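Local coordinates for SusD superfamily protein (PDB 3HDX) that probably binds polysaccharide at the outer membrane of Bacteroides thetaiotaomicron, as a SusD-family protein of carbohydrate metabolism, at residues A[367-370]-A[371-374]; A[382-385]-A[386-390]. All coordinates share one frame; numbering follows the deposited sequence.

Contact 1 of 2, residues A[367-370]-A[371-374]; sequences TLLR and AEAL
Glu372 and Leu369 meet three residues apart on helix 363-376, and together they illustrate how one turn of helix can place a carboxylate against a hydrocarbon branch while leaving its oxygens to other partners. The glutamate can be followed outward from its root. CB packs on the backbone of the preceding turn, 3.4 Å from Leu369 O and slightly farther from Leu368 O. CG stands opposite the backbone N (chi1 169°), and the extended chain carries the carboxylate along the helix surface to the leucine. There CD lies 3.9 Å from Leu369 CD1, and OE1 comes closer to the same methyl, at 3.5 Å; the carboxylate slants across the leucine branch. OE2 looks beyond this helix, to a salt bridge with Arg436 and a hydrogen bond with Tyr213 OH.

On another side of the helix, Arg370 and Leu374 leave the backbone in the same direction, one beside the other. Arg370 CG approaches Leu374 CD1 at 4.1 Å, and the rest of the straight arginine chain continues to a salt bridge between NE and Glu217. Leu374 CG rests 3.3 Å from Arg370 O, the acceptor of Leu374 N at 2.9 Å. This i to i+4 bond belongs to a run of four that begins with Ala371 N to Thr367 O. The four carbonyls of residues 367-370 are thus used one turn on, whereas the buried Glu372 and the partly exposed Arg370 find opposite charges on other helices; such pairing would probably favour the ionised form of both, with Leu369 CD1 against the carboxylate and Leu374 CD1 against the arginine's aliphatic stem.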
loop_
_atom_site.group_PDB
_atom_site.type_symbol
_atom_site.label_atom_id
_atom_site.label_comp_id
_atom_site.label_asym_id
_atom_site.label_seq_id
_atom_site.Cartn_x
_atom_site.Cartn_y
_atom_site.Cartn_z
ATOM N N THR A 367 5.492 12.552 -1.516
ATOM C CA THR A 367 5.680 13.857 -2.134
ATOM C C THR A 367 4.438 14.302 -2.872
ATOM O O THR A 367 4.000 15.452 -2.704
ATOM C CB THR A 367 6.931 13.850 -3.018
ATOM O OG1 THR A 367 8.054 13.505 -2.187
ATOM C CG2 THR A 367 7.153 15.200 -3.751
ATOM N N LEU A 368 3.807 13.373 -3.592
ATOM C CA LEU A 368 2.547 13.707 -4.302
ATOM C C LEU A 368 1.420 13.889 -3.293
ATOM O O LEU A 368 0.556 14.736 -3.487
ATOM C CB LEU A 368 2.187 12.675 -5.404
ATOM C CG LEU A 368 3.156 12.650 -6.585
ATOM C CD1 LEU A 368 2.961 11.375 -7.468
ATOM C CD2 LEU A 368 3.061 13.964 -7.424
ATOM N N LEU A 369 1.443 13.135 -2.188
ATOM C CA LEU A 369 0.430 13.282 -1.114
ATOM C C LEU A 369 0.533 14.673 -0.528
ATOM O O LEU A 369 -0.483 15.308 -0.222
ATOM C CB LEU A 369 0.604 12.169 -0.053
ATOM C CG LEU A 369 -0.539 12.141 0.969
ATOM C CD1 LEU A 369 -1.888 11.710 0.313
ATOM C CD2 LEU A 369 -0.139 11.219 2.163
ATOM N N ARG A 370 1.762 15.110 -0.289
ATOM C CA ARG A 370 1.990 16.460 0.214
ATOM C C ARG A 370 1.395 17.519 -0.738
ATOM O O ARG A 370 0.796 18.480 -0.267
ATOM C CB ARG A 370 3.477 16.718 0.480
ATOM C CG ARG A 370 3.686 17.980 1.262
ATOM C CD ARG A 370 5.127 18.205 1.503
ATOM N NE ARG A 370 5.360 19.325 2.386
ATOM C CZ ARG A 370 6.576 19.650 2.813
ATOM N NH1 ARG A 370 7.656 18.911 2.477
ATOM N NH2 ARG A 370 6.693 20.681 3.640
ATOM N N ALA A 371 1.621 17.353 -2.041
ATOM C CA ALA A 371 1.019 18.248 -3.054
ATOM C C ALA A 371 -0.513 18.265 -2.960
ATOM O O ALA A 371 -1.135 19.325 -2.925
ATOM C CB ALA A 371 1.516 17.900 -4.456
ATOM N N GLU A 372 -1.117 17.088 -2.892
ATOM C CA GLU A 372 -2.554 16.952 -2.722
ATOM C C GLU A 372 -3.025 17.716 -1.472
ATOM O O GLU A 372 -3.989 18.492 -1.550
ATOM C CB GLU A 372 -2.889 15.459 -2.628
ATOM C CG GLU A 372 -4.293 15.041 -2.204
ATOM C CD GLU A 372 -4.425 13.528 -2.035
ATOM O OE1 GLU A 372 -3.602 12.750 -2.610
ATOM O OE2 GLU A 372 -5.375 13.126 -1.338
ATOM N N ALA A 373 -2.333 17.498 -0.345
ATOM C CA ALA A 373 -2.685 18.130 0.927
ATOM C C ALA A 373 -2.587 19.661 0.859
ATOM O O ALA A 373 -3.477 20.367 1.299
ATOM C CB ALA A 373 -1.827 17.567 2.082
ATOM N N LEU A 374 -1.529 20.147 0.225
ATOM C CA LEU A 374 -1.305 21.590 0.103
ATOM C C LEU A 374 -2.419 22.227 -0.738
ATOM O O LEU A 374 -2.957 23.267 -0.367
ATOM C CB LEU A 374 0.085 21.902 -0.449
ATOM C CG LEU A 374 1.209 21.681 0.555
ATOM C CD1 LEU A 374 2.560 21.612 -0.139
ATOM C CD2 LEU A 374 1.194 22.784 1.639
#

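Contact 2 of 2, residues A[382-385]-A[386-390]; sequences EAVS and YLNMI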
loop_
_atom_site.group_PDB
_atom_site.type_symbol
_atom_site.label_atom_id
_atom_site.label_comp_id
_atom_site.label_asym_id
_atom_site.label_seq_id
_atom_site.Cartn_x
_atom_site.Cartn_y
_atom_site.Cartn_z
ATOM N N GLU A 382 2.429 26.339 -3.371
ATOM C CA GLU A 382 3.406 25.476 -2.720
ATOM C C GLU A 382 3.339 24.016 -3.222
ATOM O O GLU A 382 4.360 23.335 -3.291
ATOM C CB GLU A 382 3.201 25.530 -1.206
ATOM C CG GLU A 382 3.430 26.925 -0.592
ATOM C CD GLU A 382 2.956 26.983 0.836
ATOM O OE1 GLU A 382 3.542 26.201 1.599
ATOM O OE2 GLU A 382 1.993 27.723 1.164
ATOM N N ALA A 383 2.147 23.542 -3.601
ATOM C CA ALA A 383 1.987 22.183 -4.096
ATOM C C ALA A 383 2.787 21.926 -5.369
ATOM O O ALA A 383 3.314 20.816 -5.586
ATOM C CB ALA A 383 0.502 21.894 -4.353
ATOM N N VAL A 384 2.886 22.961 -6.211
ATOM C CA VAL A 384 3.537 22.830 -7.519
ATOM C C VAL A 384 4.973 22.386 -7.399
ATOM O O VAL A 384 5.407 21.536 -8.186
ATOM C CB VAL A 384 3.399 24.149 -8.366
ATOM C CG1 VAL A 384 4.277 24.107 -9.615
ATOM C CG2 VAL A 384 1.927 24.406 -8.740
ATOM N N SER A 385 5.717 22.916 -6.413
ATOM C CA SER A 385 7.125 22.502 -6.281
ATOM C C SER A 385 7.250 20.992 -6.031
ATOM O O SER A 385 8.107 20.360 -6.602
ATOM C CB SER A 385 7.871 23.274 -5.197
ATOM O OG SER A 385 7.380 22.956 -3.927
ATOM N N TYR A 386 6.341 20.419 -5.250
ATOM C CA TYR A 386 6.364 18.972 -4.946
ATOM C C TYR A 386 5.978 18.133 -6.179
ATOM O O TYR A 386 6.592 17.120 -6.453
ATOM C CB TYR A 386 5.512 18.667 -3.712
ATOM C CG TYR A 386 6.097 19.404 -2.525
ATOM C CD1 TYR A 386 7.313 19.019 -1.994
ATOM C CD2 TYR A 386 5.441 20.501 -1.967
ATOM C CE1 TYR A 386 7.907 19.734 -0.910
ATOM C CE2 TYR A 386 5.986 21.199 -0.918
ATOM C CZ TYR A 386 7.220 20.818 -0.389
ATOM O OH TYR A 386 7.732 21.584 0.647
ATOM N N LEU A 387 4.955 18.566 -6.894
ATOM C CA LEU A 387 4.575 17.942 -8.164
ATOM C C LEU A 387 5.771 17.931 -9.118
ATOM O O LEU A 387 6.080 16.899 -9.730
ATOM C CB LEU A 387 3.411 18.700 -8.813
ATOM C CG LEU A 387 2.934 18.154 -10.168
ATOM C CD1 LEU A 387 2.567 16.646 -10.113
ATOM C CD2 LEU A 387 1.783 18.980 -10.747
ATOM N N ASN A 388 6.440 19.084 -9.248
ATOM C CA ASN A 388 7.594 19.185 -10.136
ATOM C C ASN A 388 8.748 18.252 -9.796
ATOM O O ASN A 388 9.452 17.808 -10.702
ATOM C CB ASN A 388 8.090 20.638 -10.276
ATOM C CG ASN A 388 7.214 21.475 -11.190
ATOM O OD1 ASN A 388 6.557 20.938 -12.098
ATOM N ND2 ASN A 388 7.216 22.786 -10.988
HETATM N N MSE A 389 8.942 17.957 -8.506
HETATM C CA MSE A 389 9.984 17.018 -8.097
HETATM C C MSE A 389 9.830 15.666 -8.775
HETATM O O MSE A 389 10.825 15.038 -9.207
HETATM C CB MSE A 389 10.039 16.833 -6.588
HETATM C CG MSE A 389 10.499 18.019 -5.849
HETATM SE SE MSE A 389 10.495 17.738 -3.944
HETATM C CE MSE A 389 10.746 19.607 -3.473
ATOM N N ILE A 390 8.585 15.208 -8.865
ATOM C CA ILE A 390 8.292 13.931 -9.498
ATOM C C ILE A 390 8.397 14.070 -11.025
ATOM O O ILE A 390 9.077 13.258 -11.681
ATOM C CB ILE A 390 6.908 13.422 -9.079
ATOM C CG1 ILE A 390 6.780 13.412 -7.495
ATOM C CG2 ILE A 390 6.635 12.103 -9.860
ATOM C CD1 ILE A 390 7.883 12.864 -6.702
HETATM O O HOH W 1 5.479 23.793 1.600
#
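Glu382 and Tyr386, one turn apart on helix 380-391, are linked twice, once directly and once through water. Near the backbone, Glu382 O lies 3.3 Å from Tyr386 CD2. At the outer ends a water spans the gap: it donates to Glu382 OE1 at 3.1 Å and pairs with Tyr386 OH at 3.3 Å, lying in the plane of the ring at its edge. The same OE1 forms a salt bridge with Arg379.

Ala383 contributes its carbonyl, which receives a nearly straight bond from Leu387 N (171°) and a weak one from Tyr386 N. Val384 O takes a single bond, from Asn388 N, and the valine side chain joins in as well: CG1, turned away from the backbone N (chi1 170°), lies alongside the amide, 3.5 Å from Asn388 ND2. The amide's other end, OD1, accepts from Val399 N. The carbonyl of Ser385 takes the bond from N of Met389, present as selenomethionine, whose CG packs on that oxygen at 3.4 Å.

The water bridge probably limits the swing of both the tyrosine hydroxyl and the carboxylate, the latter already drawn to Arg379.

Contacts 1 and 2 lie on consecutive helices, 363-376 and 380-391, that run antiparallel as a helical hairpin within the SusD family region; the centres of the two contacts are about 8 Å apart. Tyr386 of contact 2 does most of the joining. Its OH packs 3.1 Å from Arg370 CZ and its CE2 3.5 Å from Leu374 CD1, so the ring leans on the arginine–leucine pair of contact 1, while the backbone O of Tyr386 touches Thr367 CG2. Farther along, Ala383 CB sits 3.4 Å from Ala371 O, a small residue against a helix backbone. Helix 409-423 packs against both, meeting Leu368 and Ala371 from one contact and Val384 and Leu387 from the other.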